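Local structure of bitiscetin (Bitis arietans, 1JWI) at residues 10-15 / 42-47; 68-73 / 110-115; 76-81 / 87-92. The protein binds von Willebrand factor and induces its interaction, through the A1 domain, with platelet GPIbalpha, so that platelets aggregate. One frame throughout, in Å; residues are numbered along the deposited sequence.

Interaction 1: 10-15 / 42-47; sequences SYKGHC and IDSKEE
The Tyr11 ring reaches the first turn of helix 45-58 with its hydroxyl end, while Lys12 CG lies over one ring face, 3.8 Å above the plane and displaced toward the rim. Glu47 CA and Glu46 O come to the ring obliquely. The Glu46 carboxylate plane stands 87° from that of the ring, and its chain crosses the tyrosine at about a right angle, bringing Glu46 CG to 3.5 Å from Tyr11 OH. Further back along the ring, Tyr11 CE1 comes within 4.3 Å of Glu47 CB. CG of Tyr11 is anti to the backbone N (chi1 178°), which carries the ring out from the strand toward the helix. Lys12, bent at chi3, brings NZ to 3.9 Å from Ser44 OG. Its charge lies near Glu46 OE1, 4.7 Å from NZ, too far for an ion pair but probably still attractive.

Ser44 is the N-cap: its OG accepts from Glu47 N at 3.1 Å. Glu47, its chain extended, takes the N-H of Asp43 on OE2 (2.9 Å), from above the carboxylate plane, while OE1 meets Tyr16 OH and Lys126 NZ. The type I' turn from Tyr11 to His14 joins strands 9-11 and 14-20 of the four-stranded antiparallel sheet, and through Tyr11 and Lys12 this hairpin meets the start of helix 45-58; Phe50, further along the helix, stacks with Tyr11.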
ATOM      1  N   SER A  10       0.059  31.300 -10.618  1.00 29.85           N
ATOM      2  CA  SER A  10       1.108  31.040 -11.598  1.00 31.73           C
ATOM      3  C   SER A  10       2.433  30.717 -10.928  1.00 32.70           C
ATOM      4  O   SER A  10       2.821  31.366  -9.955  1.00 33.99           O
ATOM      5  CB  SER A  10       1.274  32.248 -12.516  1.00 31.62           C
ATOM      6  OG  SER A  10       1.470  33.423 -11.756  1.00 34.46           O
ATOM      7  N   TYR A  11       3.123  29.707 -11.451  1.00 33.94           N
ATOM      8  CA  TYR A  11       4.409  29.299 -10.901  1.00 34.79           C
ATOM      9  C   TYR A  11       5.301  28.624 -11.942  1.00 34.75           C
ATOM     10  O   TYR A  11       4.915  27.629 -12.553  1.00 34.66           O
ATOM     11  CB  TYR A  11       4.201  28.360  -9.706  1.00 35.03           C
ATOM     12  CG  TYR A  11       5.492  27.845  -9.111  1.00 36.82           C
ATOM     13  CD1 TYR A  11       6.122  26.711  -9.630  1.00 38.70           C
ATOM     14  CD2 TYR A  11       6.115  28.520  -8.062  1.00 38.21           C
ATOM     15  CE1 TYR A  11       7.343  26.268  -9.123  1.00 39.26           C
ATOM     16  CE2 TYR A  11       7.340  28.085  -7.549  1.00 38.66           C
ATOM     17  CZ  TYR A  11       7.947  26.961  -8.083  1.00 38.87           C
ATOM     18  OH  TYR A  11       9.166  26.540  -7.599  1.00 39.07           O
ATOM     19  N   LYS A  12       6.492  29.186 -12.135  1.00 34.30           N
ATOM     20  CA  LYS A  12       7.477  28.662 -13.077  1.00 34.66           C
ATOM     21  C   LYS A  12       6.923  28.094 -14.379  1.00 34.54           C
ATOM     22  O   LYS A  12       7.243  26.965 -14.753  1.00 35.09           O
ATOM     23  CB  LYS A  12       8.343  27.595 -12.394  1.00 35.35           C
ATOM     24  CG  LYS A  12       9.516  28.150 -11.589  1.00 37.00           C
ATOM     25  CD  LYS A  12      10.104  27.101 -10.646  1.00 38.15           C
ATOM     26  CE  LYS A  12      10.448  25.803 -11.360  1.00 39.27           C
ATOM     27  NZ  LYS A  12      10.777  24.715 -10.388  1.00 40.10           N
ATOM     28  N   GLY A  13       6.096  28.871 -15.069  1.00 33.51           N
ATOM     29  CA  GLY A  13       5.559  28.414 -16.338  1.00 32.29           C
ATOM     30  C   GLY A  13       4.287  27.589 -16.301  1.00 31.17           C
ATOM     31  O   GLY A  13       3.815  27.146 -17.345  1.00 31.53           O
ATOM     32  N   HIS A  14       3.732  27.366 -15.115  1.00 30.21           N
ATOM     33  CA  HIS A  14       2.496  26.595 -14.996  1.00 28.54           C
ATOM     34  C   HIS A  14       1.449  27.344 -14.172  1.00 27.90           C
ATOM     35  O   HIS A  14       1.773  28.270 -13.423  1.00 27.43           O
ATOM     36  CB  HIS A  14       2.757  25.228 -14.341  1.00 28.70           C
ATOM     37  CG  HIS A  14       3.478  24.256 -15.222  1.00 27.07           C
ATOM     38  ND1 HIS A  14       4.850  24.101 -15.196  1.00 26.96           N
ATOM     39  CD2 HIS A  14       3.020  23.392 -16.157  1.00 28.22           C
ATOM     40  CE1 HIS A  14       5.201  23.183 -16.076  1.00 27.46           C
ATOM     41  NE2 HIS A  14       4.112  22.735 -16.675  1.00 27.76           N
ATOM     42  N   CYS A  15       0.194  26.931 -14.328  1.00 27.16           N
ATOM     43  CA  CYS A  15      -0.926  27.513 -13.596  1.00 27.19           C
ATOM     44  C   CYS A  15      -1.498  26.440 -12.668  1.00 26.49           C
ATOM     45  O   CYS A  15      -1.741  25.308 -13.099  1.00 27.19           O
ATOM     46  CB  CYS A  15      -2.003  27.992 -14.571  1.00 28.08           C
ATOM     47  SG  CYS A  15      -1.439  29.303 -15.713  1.00 31.24           S
ATOM     48  N   ILE A  42       4.655  16.782  -9.431  1.00 22.34           N
ATOM     49  CA  ILE A  42       5.642  17.590  -8.711  1.00 22.90           C
ATOM     50  C   ILE A  42       7.018  17.080  -9.128  1.00 23.68           C
ATOM     51  O   ILE A  42       7.313  15.902  -8.967  1.00 23.76           O
ATOM     52  CB  ILE A  42       5.425  17.448  -7.176  1.00 22.87           C
ATOM     53  CG1 ILE A  42       4.052  18.038  -6.812  1.00 23.32           C
ATOM     54  CG2 ILE A  42       6.532  18.146  -6.406  1.00 22.32           C
ATOM     55  CD1 ILE A  42       3.632  17.809  -5.378  1.00 26.24           C
ATOM     56  N   ASP A  43       7.858  17.956  -9.673  1.00 25.30           N
ATOM     57  CA  ASP A  43       9.159  17.498 -10.152  1.00 27.80           C
ATOM     58  C   ASP A  43      10.375  17.923  -9.348  1.00 26.89           C
ATOM     59  O   ASP A  43      11.477  17.458  -9.617  1.00 28.01           O
ATOM     60  CB  ASP A  43       9.336  17.907 -11.622  1.00 32.18           C
ATOM     61  CG  ASP A  43      10.183  16.911 -12.412  1.00 38.05           C
ATOM     62  OD1 ASP A  43      10.311  17.083 -13.647  1.00 41.15           O
ATOM     63  OD2 ASP A  43      10.720  15.955 -11.811  1.00 40.73           O
ATOM     64  N   SER A  44      10.180  18.790  -8.360  1.00 26.58           N
ATOM     65  CA  SER A  44      11.293  19.253  -7.535  1.00 25.27           C
ATOM     66  C   SER A  44      10.829  19.652  -6.138  1.00 24.11           C
ATOM     67  O   SER A  44       9.640  19.891  -5.910  1.00 22.76           O
ATOM     68  CB  SER A  44      11.976  20.455  -8.194  1.00 25.80           C
ATOM     69  OG  SER A  44      11.126  21.590  -8.165  1.00 26.41           O
ATOM     70  N   LYS A  45      11.772  19.727  -5.202  1.00 24.06           N
ATOM     71  CA  LYS A  45      11.437  20.112  -3.835  1.00 24.54           C
ATOM     72  C   LYS A  45      10.860  21.521  -3.828  1.00 24.90           C
ATOM     73  O   LYS A  45       9.953  21.817  -3.053  1.00 25.61           O
ATOM     74  CB  LYS A  45      12.673  20.062  -2.933  1.00 24.58           C
ATOM     75  CG  LYS A  45      12.414  20.469  -1.478  1.00 25.19           C
ATOM     76  CD  LYS A  45      11.381  19.560  -0.809  1.00 25.18           C
ATOM     77  CE  LYS A  45      11.435  19.659   0.717  1.00 25.15           C
ATOM     78  NZ  LYS A  45      11.232  21.053   1.207  1.00 25.03           N
ATOM     79  N   GLU A  46      11.382  22.387  -4.694  1.00 24.62           N
ATOM     80  CA  GLU A  46      10.890  23.756  -4.757  1.00 24.74           C
ATOM     81  C   GLU A  46       9.442  23.795  -5.236  1.00 23.42           C
ATOM     82  O   GLU A  46       8.619  24.526  -4.679  1.00 21.90           O
ATOM     83  CB  GLU A  46      11.779  24.612  -5.665  1.00 26.79           C
ATOM     84  CG  GLU A  46      11.772  26.085  -5.257  1.00 30.68           C
ATOM     85  CD  GLU A  46      12.931  26.869  -5.843  1.00 33.33           C
ATOM     86  OE1 GLU A  46      12.820  27.312  -7.005  1.00 34.68           O
ATOM     87  OE2 GLU A  46      13.958  27.027  -5.139  1.00 34.17           O
ATOM     88  N   GLU A  47       9.121  23.016  -6.267  1.00 22.43           N
ATOM     89  CA  GLU A  47       7.741  22.983  -6.754  1.00 22.53           C
ATOM     90  C   GLU A  47       6.868  22.396  -5.642  1.00 21.95           C
ATOM     91  O   GLU A  47       5.753  22.860  -5.399  1.00 22.03           O
ATOM     92  CB  GLU A  47       7.607  22.121  -8.018  1.00 21.80           C
ATOM     93  CG  GLU A  47       6.167  22.043  -8.519  1.00 22.22           C
ATOM     94  CD  GLU A  47       6.009  21.345  -9.862  1.00 22.41           C
ATOM     95  OE1 GLU A  47       4.947  21.531 -10.494  1.00 24.57           O
ATOM     96  OE2 GLU A  47       6.924  20.614 -10.287  1.00 21.28           O
TER

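Interaction 2: 68-73 / 110-115; sequences IGLRDE and RTWTDL
Ile68 opens the contact by setting its CD1 methyl over one face of the Trp112 indole. This is a CH-pi contact: the methyl sits 3.7 Å from the centroid of the five-membered ring and only 1° off the normal, so the five ring atoms lie almost equally far from it. The isoleucine reaches this spot with CG1 between its backbone N and carbonyl carbon (chi1 52°) and CD1 extended beyond, and the two side chains cross at about a right angle. Its carbonyl O accepts from Trp25 NE1.

At Gly69 the chain turns a corner and its backbone bonds to Ala40. Both segments belong to the C-type lectin fold, in whose antiparallel sheet, three strands within this chain, strand 100-103 lies between strands 66-72 and 112-115. The two segments are therefore not direct neighbours in the sheet, and their meeting is made by side chains alone, with Leu103 of the middle strand touching both Ile68 and Trp112.

Leu70 adds CD2, which comes obliquely to the six-membered part of the indole, 4.1 Å from Trp112 CE3. Its backbone, with those of Arg71 and Asp72, pairs antiparallel with a strand of the partner chain, continuing the sheet across the interface. An aromatic side chain of that chain also meets Trp112, the planes at about 85°. Asp72, next along, sends OD2 to Ser74 OG.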
ATOM      1  N   ILE A  68      -3.182  14.299  -5.815  1.00 14.08           N
ATOM      2  CA  ILE A  68      -2.153  14.769  -6.738  1.00 14.03           C
ATOM      3  C   ILE A  68      -2.143  13.694  -7.835  1.00 13.93           C
ATOM      4  O   ILE A  68      -2.766  12.640  -7.666  1.00 14.64           O
ATOM      5  CB  ILE A  68      -0.737  14.922  -6.105  1.00 13.29           C
ATOM      6  CG1 ILE A  68      -0.307  13.648  -5.387  1.00 13.07           C
ATOM      7  CG2 ILE A  68      -0.720  16.136  -5.180  1.00 13.20           C
ATOM      8  CD1 ILE A  68       1.135  13.739  -4.873  1.00 13.91           C
ATOM      9  N   GLY A  69      -1.450  13.945  -8.939  1.00 14.55           N
ATOM     10  CA  GLY A  69      -1.476  13.004 -10.052  1.00 15.56           C
ATOM     11  C   GLY A  69      -0.698  11.703 -10.049  1.00 15.19           C
ATOM     12  O   GLY A  69      -0.482  11.135 -11.112  1.00 16.59           O
ATOM     13  N   LEU A  70      -0.300  11.208  -8.886  1.00 15.64           N
ATOM     14  CA  LEU A  70       0.474   9.975  -8.824  1.00 16.09           C
ATOM     15  C   LEU A  70      -0.383   8.740  -8.539  1.00 16.57           C
ATOM     16  O   LEU A  70      -1.261   8.782  -7.675  1.00 16.13           O
ATOM     17  CB  LEU A  70       1.547  10.118  -7.749  1.00 16.53           C
ATOM     18  CG  LEU A  70       2.610   9.029  -7.696  1.00 17.81           C
ATOM     19  CD1 LEU A  70       3.440   9.055  -8.975  1.00 17.87           C
ATOM     20  CD2 LEU A  70       3.496   9.265  -6.475  1.00 17.24           C
ATOM     21  N   ARG A  71      -0.126   7.649  -9.264  1.00 16.87           N
ATOM     22  CA  ARG A  71      -0.867   6.400  -9.079  1.00 18.78           C
ATOM     23  C   ARG A  71      -0.001   5.147  -9.269  1.00 19.72           C
ATOM     24  O   ARG A  71       0.914   5.128 -10.099  1.00 19.53           O
ATOM     25  CB  ARG A  71      -2.057   6.318 -10.045  1.00 19.97           C
ATOM     26  CG  ARG A  71      -2.930   5.076  -9.823  1.00 24.41           C
ATOM     27  CD  ARG A  71      -4.237   5.094 -10.624  1.00 27.86           C
ATOM     28  NE  ARG A  71      -4.032   4.932 -12.060  1.00 33.33           N
ATOM     29  CZ  ARG A  71      -5.016   4.838 -12.954  1.00 35.92           C
ATOM     30  NH1 ARG A  71      -6.282   4.888 -12.562  1.00 36.86           N
ATOM     31  NH2 ARG A  71      -4.735   4.691 -14.242  1.00 37.38           N
ATOM     32  N   ASP A  72      -0.296   4.115  -8.484  1.00 20.28           N
ATOM     33  CA  ASP A  72       0.408   2.839  -8.582  1.00 22.40           C
ATOM     34  C   ASP A  72      -0.298   2.094  -9.716  1.00 22.85           C
ATOM     35  O   ASP A  72      -1.436   1.665  -9.564  1.00 21.68           O
ATOM     36  CB  ASP A  72       0.282   2.055  -7.268  1.00 24.41           C
ATOM     37  CG  ASP A  72       0.826   0.627  -7.374  1.00 25.74           C
ATOM     38  OD1 ASP A  72       0.691  -0.134  -6.393  1.00 26.27           O
ATOM     39  OD2 ASP A  72       1.385   0.263  -8.430  1.00 24.84           O
ATOM     40  N   GLU A  73       0.380   1.948 -10.847  1.00 24.39           N
ATOM     41  CA  GLU A  73      -0.209   1.295 -12.012  1.00 26.82           C
ATOM     42  C   GLU A  73      -0.170  -0.233 -12.063  1.00 26.42           C
ATOM     43  O   GLU A  73      -0.582  -0.822 -13.066  1.00 26.94           O
ATOM     44  CB  GLU A  73       0.434   1.850 -13.285  1.00 31.01           C
ATOM     45  CG  GLU A  73      -0.561   2.373 -14.299  1.00 37.62           C
ATOM     46  CD  GLU A  73      -1.351   3.551 -13.772  1.00 41.72           C
ATOM     47  OE1 GLU A  73      -0.725   4.567 -13.401  1.00 42.69           O
ATOM     48  OE2 GLU A  73      -2.598   3.459 -13.730  1.00 43.82           O
ATOM     49  N   ARG A 110       2.877  18.182   3.604  1.00 22.93           N
ATOM     50  CA  ARG A 110       4.309  18.191   3.330  1.00 24.83           C
ATOM     51  C   ARG A 110       4.783  16.895   2.663  1.00 23.28           C
ATOM     52  O   ARG A 110       5.761  16.897   1.915  1.00 22.03           O
ATOM     53  CB  ARG A 110       5.090  18.404   4.632  1.00 28.07           C
ATOM     54  CG  ARG A 110       6.582  18.590   4.433  1.00 35.14           C
ATOM     55  CD  ARG A 110       6.884  19.846   3.611  1.00 42.49           C
ATOM     56  NE  ARG A 110       6.394  21.072   4.243  1.00 47.18           N
ATOM     57  CZ  ARG A 110       6.542  22.293   3.731  1.00 48.60           C
ATOM     58  NH1 ARG A 110       7.170  22.461   2.574  1.00 49.23           N
ATOM     59  NH2 ARG A 110       6.066  23.349   4.378  1.00 49.48           N
ATOM     60  N   THR A 111       4.090  15.788   2.923  1.00 21.36           N
ATOM     61  CA  THR A 111       4.485  14.503   2.343  1.00 19.80           C
ATOM     62  C   THR A 111       3.357  13.833   1.567  1.00 19.39           C
ATOM     63  O   THR A 111       2.219  14.307   1.575  1.00 18.99           O
ATOM     64  CB  THR A 111       4.966  13.537   3.444  1.00 18.00           C
ATOM     65  OG1 THR A 111       3.935  13.397   4.430  1.00 17.01           O
ATOM     66  CG2 THR A 111       6.209  14.080   4.108  1.00 17.24           C
ATOM     67  N   TRP A 112       3.676  12.729   0.896  1.00 19.10           N
ATOM     68  CA  TRP A 112       2.671  12.016   0.114  1.00 18.10           C
ATOM     69  C   TRP A 112       2.254  10.709   0.789  1.00 17.99           C
ATOM     70  O   TRP A 112       3.073  10.037   1.413  1.00 17.73           O
ATOM     71  CB  TRP A 112       3.200  11.730  -1.293  1.00 16.57           C
ATOM     72  CG  TRP A 112       3.711  12.957  -2.009  1.00 16.47           C
ATOM     73  CD1 TRP A 112       3.421  14.264  -1.716  1.00 15.57           C
ATOM     74  CD2 TRP A 112       4.560  12.985  -3.166  1.00 16.24           C
ATOM     75  NE1 TRP A 112       4.039  15.100  -2.622  1.00 17.18           N
ATOM     76  CE2 TRP A 112       4.744  14.342  -3.519  1.00 15.31           C
ATOM     77  CE3 TRP A 112       5.182  11.995  -3.939  1.00 17.39           C
ATOM     78  CZ2 TRP A 112       5.527  14.735  -4.613  1.00 15.74           C
ATOM     79  CZ3 TRP A 112       5.962  12.385  -5.033  1.00 16.10           C
ATOM     80  CH2 TRP A 112       6.126  13.745  -5.355  1.00 16.41           C
ATOM     81  N   THR A 113       0.980  10.350   0.656  1.00 17.89           N
ATOM     82  CA  THR A 113       0.462   9.129   1.269  1.00 17.75           C
ATOM     83  C   THR A 113      -0.443   8.355   0.303  1.00 16.37           C
ATOM     84  O   THR A 113      -1.101   8.952  -0.550  1.00 15.47           O
ATOM     85  CB  THR A 113      -0.327   9.472   2.568  1.00 18.49           C
ATOM     86  OG1 THR A 113      -0.668   8.264   3.265  1.00 19.52           O
ATOM     87  CG2 THR A 113      -1.590  10.246   2.242  1.00 17.99           C
ATOM     88  N   ASP A 114      -0.456   7.029   0.432  1.00 15.49           N
ATOM     89  CA  ASP A 114      -1.285   6.176  -0.419  1.00 16.46           C
ATOM     90  C   ASP A 114      -2.693   6.106   0.155  1.00 17.83           C
ATOM     91  O   ASP A 114      -2.870   5.875   1.347  1.00 18.52           O
ATOM     92  CB  ASP A 114      -0.692   4.767  -0.515  1.00 15.55           C
ATOM     93  CG  ASP A 114      -0.512   4.120   0.839  1.00 16.11           C
ATOM     94  OD1 ASP A 114      -1.084   3.027   1.056  1.00 17.17           O
ATOM     95  OD2 ASP A 114       0.193   4.704   1.684  1.00 15.24           O
ATOM     96  N   LEU A 115      -3.690   6.287  -0.706  1.00 17.68           N
ATOM     97  CA  LEU A 115      -5.090   6.296  -0.287  1.00 17.66           C
ATOM     98  C   LEU A 115      -6.002   5.516  -1.225  1.00 17.88           C
ATOM     99  O   LEU A 115      -5.630   5.209  -2.355  1.00 17.01           O
ATOM    100  CB  LEU A 115      -5.590   7.743  -0.234  1.00 16.11           C
ATOM    101  CG  LEU A 115      -4.837   8.722   0.667  1.00 15.26           C
ATOM    102  CD1 LEU A 115      -5.147  10.160   0.258  1.00 16.12           C
ATOM    103  CD2 LEU A 115      -5.239   8.462   2.108  1.00 15.00           C
TER

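Interaction 3: 76-81 / 87-92; sequences TQQCSP and SSVVYE
Val89 N donates to Pro81 O at 3.0 Å, the one backbone-to-backbone bond between the two segments, neither of which forms regular helix or strand. The CA atoms of Pro81 and Val89 stand 5.4 Å apart there, and those of Gln77 and Glu92 6.7 Å apart at the other end.

At that other end a single carboxylate does the bridging. Glu92, with CG anti to its own carbonyl carbon and the chain extended beyond, offers one oxygen to each of two consecutive amides. Gln77 N binds OE1 at 2.6 Å and Gln78 N binds OE2 at 3.2 Å. Each N-H uses the syn side of its oxygen, 26° and 28° out of the carboxylate plane respectively. The Gln77 side chain slides past Glu92 in the opposite direction, amide and carboxylate stacked with their planes 29° apart; its NE2 makes a weak bond to Glu92 O, and its OE1 accepts from Val94 N. A water links the two side chains, donating to Glu92 OE1 and accepting weakly from Gln77 NE2. Thr76 packs its CB against Glu92 OE1 at 3.2 Å, while its OG1 turns back to Gln78 O (2.6 Å), nearly in line with the C=O bond. Beside the Pro81 bond, Val89 CG2 presses against Ser80 O at 3.4 Å.

All this lies in the long loop that extends from the lectin domain to the partner chain, as is characteristic of snaclec subunits, and Cys79 is joined to that chain by a disulfide. The chemistry suggests that, without regular secondary structure, the loop is held in shape by a buttressing carboxylate: two backbone N-H groups and a water share its oxygens, and the N-H groups would probably stabilise its negative charge.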
ATOM      1  N   THR A  76      -2.169  -5.751  -9.934  1.00 22.14           N
ATOM      2  CA  THR A  76      -2.535  -6.483  -8.721  1.00 20.14           C
ATOM      3  C   THR A  76      -3.129  -5.529  -7.674  1.00 18.81           C
ATOM      4  O   THR A  76      -3.054  -4.309  -7.829  1.00 18.01           O
ATOM      5  CB  THR A  76      -1.301  -7.211  -8.128  1.00 19.86           C
ATOM      6  OG1 THR A  76      -0.145  -6.375  -8.244  1.00 19.40           O
ATOM      7  CG2 THR A  76      -1.046  -8.514  -8.866  1.00 19.01           C
ATOM      8  N   GLN A  77      -3.731  -6.079  -6.623  1.00 17.64           N
ATOM      9  CA  GLN A  77      -4.324  -5.259  -5.568  1.00 18.06           C
ATOM     10  C   GLN A  77      -3.249  -4.476  -4.819  1.00 18.07           C
ATOM     11  O   GLN A  77      -3.451  -3.320  -4.457  1.00 18.81           O
ATOM     12  CB  GLN A  77      -5.124  -6.141  -4.602  1.00 18.26           C
ATOM     13  CG  GLN A  77      -6.439  -6.639  -5.195  1.00 19.74           C
ATOM     14  CD  GLN A  77      -7.139  -7.671  -4.322  1.00 22.15           C
ATOM     15  OE1 GLN A  77      -7.025  -7.654  -3.099  1.00 21.72           O
ATOM     16  NE2 GLN A  77      -7.887  -8.570  -4.958  1.00 24.38           N
ATOM     17  N   GLN A  78      -2.112  -5.120  -4.572  1.00 17.43           N
ATOM     18  CA  GLN A  78      -0.995  -4.459  -3.915  1.00 17.17           C
ATOM     19  C   GLN A  78       0.185  -4.562  -4.881  1.00 18.43           C
ATOM     20  O   GLN A  78       0.083  -5.213  -5.924  1.00 18.27           O
ATOM     21  CB  GLN A  78      -0.693  -5.078  -2.534  1.00 15.75           C
ATOM     22  CG  GLN A  78      -0.606  -6.594  -2.474  1.00 14.45           C
ATOM     23  CD  GLN A  78       0.668  -7.137  -3.081  1.00 13.35           C
ATOM     24  OE1 GLN A  78       0.626  -7.968  -3.993  1.00 13.17           O
ATOM     25  NE2 GLN A  78       1.813  -6.682  -2.574  1.00 10.49           N
ATOM     26  N   CYS A  79       1.299  -3.933  -4.539  1.00 17.92           N
ATOM     27  CA  CYS A  79       2.439  -3.890  -5.440  1.00 18.82           C
ATOM     28  C   CYS A  79       3.407  -5.070  -5.598  1.00 19.63           C
ATOM     29  O   CYS A  79       4.050  -5.202  -6.640  1.00 21.38           O
ATOM     30  CB  CYS A  79       3.211  -2.614  -5.128  1.00 19.17           C
ATOM     31  SG  CYS A  79       4.915  -2.564  -5.715  1.00 23.42           S
ATOM     32  N   SER A  80       3.518  -5.935  -4.601  1.00 19.20           N
ATOM     33  CA  SER A  80       4.451  -7.051  -4.727  1.00 19.44           C
ATOM     34  C   SER A  80       4.017  -8.112  -5.742  1.00 18.55           C
ATOM     35  O   SER A  80       2.915  -8.648  -5.659  1.00 17.71           O
ATOM     36  CB  SER A  80       4.661  -7.718  -3.372  1.00 19.73           C
ATOM     37  OG  SER A  80       5.597  -8.769  -3.498  1.00 25.56           O
ATOM     38  N   PRO A  81       4.880  -8.422  -6.722  1.00 19.44           N
ATOM     39  CA  PRO A  81       4.529  -9.434  -7.721  1.00 20.35           C
ATOM     40  C   PRO A  81       4.789 -10.870  -7.234  1.00 20.96           C
ATOM     41  O   PRO A  81       4.335 -11.830  -7.856  1.00 21.25           O
ATOM     42  CB  PRO A  81       5.392  -9.046  -8.914  1.00 19.24           C
ATOM     43  CG  PRO A  81       6.641  -8.536  -8.251  1.00 20.73           C
ATOM     44  CD  PRO A  81       6.083  -7.673  -7.136  1.00 19.78           C
ATOM     45  N   SER A  87       6.716 -17.720  -4.861  1.00 18.75           N
ATOM     46  CA  SER A  87       5.592 -18.011  -5.738  1.00 18.57           C
ATOM     47  C   SER A  87       4.974 -16.698  -6.210  1.00 19.00           C
ATOM     48  O   SER A  87       5.059 -15.670  -5.526  1.00 19.40           O
ATOM     49  CB  SER A  87       4.557 -18.888  -5.023  1.00 19.82           C
ATOM     50  OG  SER A  87       4.073 -18.264  -3.855  1.00 20.73           O
ATOM     51  N   SER A  88       4.373 -16.723  -7.394  1.00 18.00           N
ATOM     52  CA  SER A  88       3.753 -15.534  -7.958  1.00 18.48           C
ATOM     53  C   SER A  88       2.506 -15.134  -7.184  1.00 19.64           C
ATOM     54  O   SER A  88       1.817 -15.978  -6.605  1.00 20.34           O
ATOM     55  CB  SER A  88       3.356 -15.778  -9.419  1.00 17.34           C
ATOM     56  OG  SER A  88       4.468 -16.189 -10.188  1.00 22.70           O
ATOM     57  N   VAL A  89       2.218 -13.836  -7.172  1.00 19.94           N
ATOM     58  CA  VAL A  89       1.028 -13.356  -6.503  1.00 18.99           C
ATOM     59  C   VAL A  89      -0.085 -13.395  -7.544  1.00 19.97           C
ATOM     60  O   VAL A  89      -0.065 -12.636  -8.510  1.00 21.16           O
ATOM     61  CB  VAL A  89       1.207 -11.917  -5.994  1.00 18.38           C
ATOM     62  CG1 VAL A  89      -0.115 -11.392  -5.483  1.00 19.08           C
ATOM     63  CG2 VAL A  89       2.253 -11.875  -4.873  1.00 16.20           C
ATOM     64  N   VAL A  90      -1.027 -14.313  -7.377  1.00 19.81           N
ATOM     65  CA  VAL A  90      -2.147 -14.428  -8.307  1.00 20.64           C
ATOM     66  C   VAL A  90      -3.409 -14.152  -7.505  1.00 20.10           C
ATOM     67  O   VAL A  90      -4.152 -13.215  -7.804  1.00 22.29           O
ATOM     68  CB  VAL A  90      -2.226 -15.837  -8.937  1.00 21.68           C
ATOM     69  CG1 VAL A  90      -3.439 -15.914  -9.867  1.00 22.21           C
ATOM     70  CG2 VAL A  90      -0.948 -16.131  -9.713  1.00 21.62           C
ATOM     71  N   TYR A  91      -3.641 -14.961  -6.479  1.00 18.84           N
ATOM     72  CA  TYR A  91      -4.797 -14.762  -5.605  1.00 17.72           C
ATOM     73  C   TYR A  91      -4.445 -13.631  -4.635  1.00 16.19           C
ATOM     74  O   TYR A  91      -3.334 -13.592  -4.110  1.00 16.73           O
ATOM     75  CB  TYR A  91      -5.101 -16.043  -4.814  1.00 16.00           C
ATOM     76  CG  TYR A  91      -6.174 -15.858  -3.760  1.00 15.07           C
ATOM     77  CD1 TYR A  91      -7.510 -15.691  -4.120  1.00 14.88           C
ATOM     78  CD2 TYR A  91      -5.841 -15.785  -2.409  1.00 14.44           C
ATOM     79  CE1 TYR A  91      -8.493 -15.440  -3.158  1.00 16.06           C
ATOM     80  CE2 TYR A  91      -6.812 -15.534  -1.438  1.00 15.04           C
ATOM     81  CZ  TYR A  91      -8.135 -15.361  -1.818  1.00 15.92           C
ATOM     82  OH  TYR A  91      -9.098 -15.081  -0.861  1.00 15.75           O
ATOM     83  N   GLU A  92      -5.382 -12.715  -4.411  1.00 16.37           N
ATOM     84  CA  GLU A  92      -5.181 -11.584  -3.492  1.00 16.49           C
ATOM     85  C   GLU A  92      -6.473 -11.287  -2.734  1.00 15.88           C
ATOM     86  O   GLU A  92      -7.562 -11.424  -3.284  1.00 16.15           O
ATOM     87  CB  GLU A  92      -4.772 -10.313  -4.249  1.00 16.54           C
ATOM     88  CG  GLU A  92      -3.346 -10.305  -4.775  1.00 17.85           C
ATOM     89  CD  GLU A  92      -2.981  -8.972  -5.392  1.00 19.34           C
ATOM     90  OE1 GLU A  92      -3.557  -8.633  -6.449  1.00 19.82           O
ATOM     91  OE2 GLU A  92      -2.129  -8.261  -4.810  1.00 19.91           O
TER
HETATM   92  O   HOH W   1      -6.514  -9.298  -7.637  1.00 41.09           O

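Overall arrangement
Interaction 2 is the core contact, about 5 Å between its centre and that of the chain, and is wholly apolar. Interaction 1 lies at the surface, where a ring and charged chains meet a helix start. Interaction 3, partly buried and about 23 Å out from the chain's centre, depends on hydrogen bonds to main-chain groups. Interactions 1 and 2 touch where Ile42 CD1 packs on Trp112 CZ2 at 3.7 Å, and helix 45-58 leads into strand 66-72. Interaction 3 is nested in the loop closed by interaction 2, and they meet at Asp72 and Cys79. Interactions 1 and 3 lie on opposite sides of the chain's centre.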